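Local coordinates for proteasome activator protein PA26 (Trypanosoma brucei, PDB 1YAR) that probably docks as a heptameric ring on the end of the 20S proteasome and opens its gate, so that substrates can enter, at residues A13-Q16 / N17-S21. Residues are numbered along the deposited sequence; the frame is centred on the assembly and turned at random. Where two conformers were deposited one is given.
Sequences ALIQ and NLRDS
I15 and R19, one helical turn apart, run side by side and point the same way. The methyl CG2 of I15 sits 3.4 Å above the plane of the R19 guanidinium, over its centre; its closest approaches, to R19 CZ and NE, are both 3.5 Å. The conformations of both side chains bring the groups together: on I15, CG2 stands opposite the backbone N, while the R19 chain, extended from CG to NE, carries the flat group outward and back toward I15. Two bonds of the guanidinium restrain its rotation: NE donates to the carbonyl O of I100 in the same chain, and NH2 to OD1 of N216 in a second subunit. On another side of the same turn, Q16 and D20 make an i/i+4 pair. The Q16 chain bends at chi2 (46°), turning its amide toward the carboxylate, with the two planes 52° apart. NE2 of Q16 donates to OD1 of D20 at 2.5 Å, a very short distance for such a bond, with an N-H...O angle of 145°; between two exposed side chains the exact length is doubtful. All of this lies on the short N-terminal helix 11-21 of a largely helical activator subunit, where side chains four apart align over regular alpha-helical backbone bonds, such as R19 N to I15 O (3.0 Å) and D20 N to Q16 O (2.7 Å). L14 and I15 both pack on L219 of the second subunit, and L18 on its R212, so this side of the helix belongs to a subunit interface, whereas Q16, N17 and D20 are exposed.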
ATOM      1  N   ALA O  13      90.859 -36.503   0.118  1.00 38.93           N
ATOM      2  CA  ALA O  13      92.038 -36.720  -0.717  1.00 37.80           C
ATOM      3  C   ALA O  13      92.347 -38.209  -0.878  1.00 36.57           C
ATOM      4  O   ALA O  13      92.675 -38.658  -1.982  1.00 36.11           O
ATOM      5  CB  ALA O  13      93.249 -35.961  -0.171  1.00 38.07           C
ATOM      6  N   LEU O  14      92.208 -38.971   0.210  1.00 35.22           N
ATOM      7  CA  LEU O  14      92.364 -40.427   0.140  1.00 34.61           C
ATOM      8  C   LEU O  14      91.368 -41.041  -0.843  1.00 34.03           C
ATOM      9  O   LEU O  14      91.740 -41.917  -1.620  1.00 33.86           O
ATOM     10  CB  LEU O  14      92.241 -41.087   1.520  1.00 34.55           C
ATOM     11  CG  LEU O  14      93.356 -40.839   2.545  1.00 34.38           C
ATOM     12  CD1 LEU O  14      92.977 -41.468   3.868  1.00 33.69           C
ATOM     13  CD2 LEU O  14      94.710 -41.373   2.075  1.00 33.74           C
ATOM     14  N   ILE O  15      90.115 -40.574  -0.817  1.00 33.80           N
ATOM     15  CA  ILE O  15      89.087 -41.072  -1.756  1.00 33.90           C
ATOM     16  C   ILE O  15      89.427 -40.668  -3.196  1.00 33.85           C
ATOM     17  O   ILE O  15      89.347 -41.479  -4.126  1.00 33.17           O
ATOM     18  CB  ILE O  15      87.665 -40.553  -1.375  1.00 33.79           C
ATOM     19  CG1 ILE O  15      87.202 -41.150  -0.035  1.00 34.78           C
ATOM     20  CG2 ILE O  15      86.662 -40.839  -2.513  1.00 33.61           C
ATOM     21  CD1 ILE O  15      85.992 -40.431   0.603  1.00 34.65           C
ATOM     22  N   GLN O  16      89.803 -39.408  -3.380  1.00 34.28           N
ATOM     23  CA  GLN O  16      90.152 -38.931  -4.720  1.00 35.24           C
ATOM     24  C   GLN O  16      91.367 -39.658  -5.325  1.00 34.69           C
ATOM     25  O   GLN O  16      91.354 -39.973  -6.516  1.00 34.21           O
ATOM     26  CB  GLN O  16      90.297 -37.402  -4.749  1.00 35.74           C
ATOM     27  CG  GLN O  16      90.126 -36.760  -6.158  1.00 40.00           C
ATOM     28  CD  GLN O  16      88.914 -37.280  -6.953  1.00 44.75           C
ATOM     29  OE1 GLN O  16      87.762 -37.186  -6.504  1.00 48.03           O
ATOM     30  NE2 GLN O  16      89.176 -37.823  -8.144  1.00 47.15           N
ATOM     31  N   ASN O  17      92.391 -39.945  -4.514  1.00 35.02           N
ATOM     32  CA  ASN O  17      93.565 -40.708  -4.987  1.00 35.40           C
ATOM     33  C   ASN O  17      93.182 -42.095  -5.484  1.00 34.70           C
ATOM     34  O   ASN O  17      93.648 -42.553  -6.527  1.00 33.68           O
ATOM     35  CB  ASN O  17      94.597 -40.896  -3.883  1.00 36.17           C
ATOM     36  CG  ASN O  17      95.258 -39.600  -3.461  1.00 39.06           C
ATOM     37  OD1 ASN O  17      95.053 -38.544  -4.075  1.00 41.52           O
ATOM     38  ND2 ASN O  17      96.052 -39.670  -2.385  1.00 41.96           N
ATOM     39  N   LEU O  18      92.356 -42.763  -4.684  1.00 34.44           N
ATOM     40  CA  LEU O  18      91.727 -44.024  -5.056  1.00 34.36           C
ATOM     41  C   LEU O  18      91.040 -43.924  -6.422  1.00 33.49           C
ATOM     42  O   LEU O  18      91.352 -44.691  -7.331  1.00 33.46           O
ATOM     43  CB  LEU O  18      90.718 -44.395  -3.958  1.00 34.61           C
ATOM     44  CG  LEU O  18      90.599 -45.829  -3.454  1.00 35.26           C
ATOM     45  CD1 LEU O  18      91.960 -46.477  -3.250  1.00 36.72           C
ATOM     46  CD2 LEU O  18      89.770 -45.887  -2.165  1.00 34.45           C
ATOM     47  N   ARG O  19      90.123 -42.966  -6.574  1.00 33.27           N
ATOM     48  CA  ARG O  19      89.319 -42.862  -7.793  1.00 32.68           C
ATOM     49  C   ARG O  19      90.122 -42.382  -9.003  1.00 33.39           C
ATOM     50  O   ARG O  19      89.841 -42.767 -10.140  1.00 33.07           O
ATOM     51  CB  ARG O  19      88.064 -42.003  -7.559  1.00 32.74           C
ATOM     52  CG  ARG O  19      87.084 -42.644  -6.560  1.00 31.38           C
ATOM     53  CD  ARG O  19      85.816 -41.843  -6.304  1.00 31.34           C
ATOM     54  NE  ARG O  19      85.054 -42.401  -5.180  1.00 28.72           N
ATOM     55  CZ  ARG O  19      84.053 -41.782  -4.564  1.00 28.86           C
ATOM     56  NH1 ARG O  19      83.697 -40.558  -4.929  1.00 26.91           N
ATOM     57  NH2 ARG O  19      83.435 -42.372  -3.548  1.00 26.36           N
ATOM     58  N   ASP O  20      91.130 -41.546  -8.757  1.00 34.00           N
ATOM     59  CA  ASP O  20      92.055 -41.123  -9.815  1.00 34.30           C
ATOM     60  C   ASP O  20      92.910 -42.264 -10.360  1.00 33.82           C
ATOM     61  O   ASP O  20      93.324 -42.215 -11.512  1.00 33.98           O
ATOM     62  CB  ASP O  20      92.992 -40.001  -9.320  1.00 34.65           C
ATOM     63  CG  ASP O  20      92.278 -38.663  -9.143  1.00 37.86           C
ATOM     64  OD1 ASP O  20      91.102 -38.532  -9.547  1.00 40.18           O
ATOM     65  OD2 ASP O  20      92.821 -37.674  -8.598  1.00 41.52           O
ATOM     66  N   SER O  21      93.156 -43.272  -9.522  0.50 34.02           N
ATOM     67  CA  SER O  21      94.007 -44.421  -9.866  0.50 34.07           C
ATOM     68  C   SER O  21      93.273 -45.541 -10.609  0.50 33.98           C
ATOM     69  O   SER O  21      93.903 -46.339 -11.313  0.50 33.74           O
ATOM     70  CB  SER O  21      94.683 -44.987  -8.614  0.50 34.50           C
ATOM     71  OG  SER O  21      93.730 -45.483  -7.686  0.50 35.05           O
TER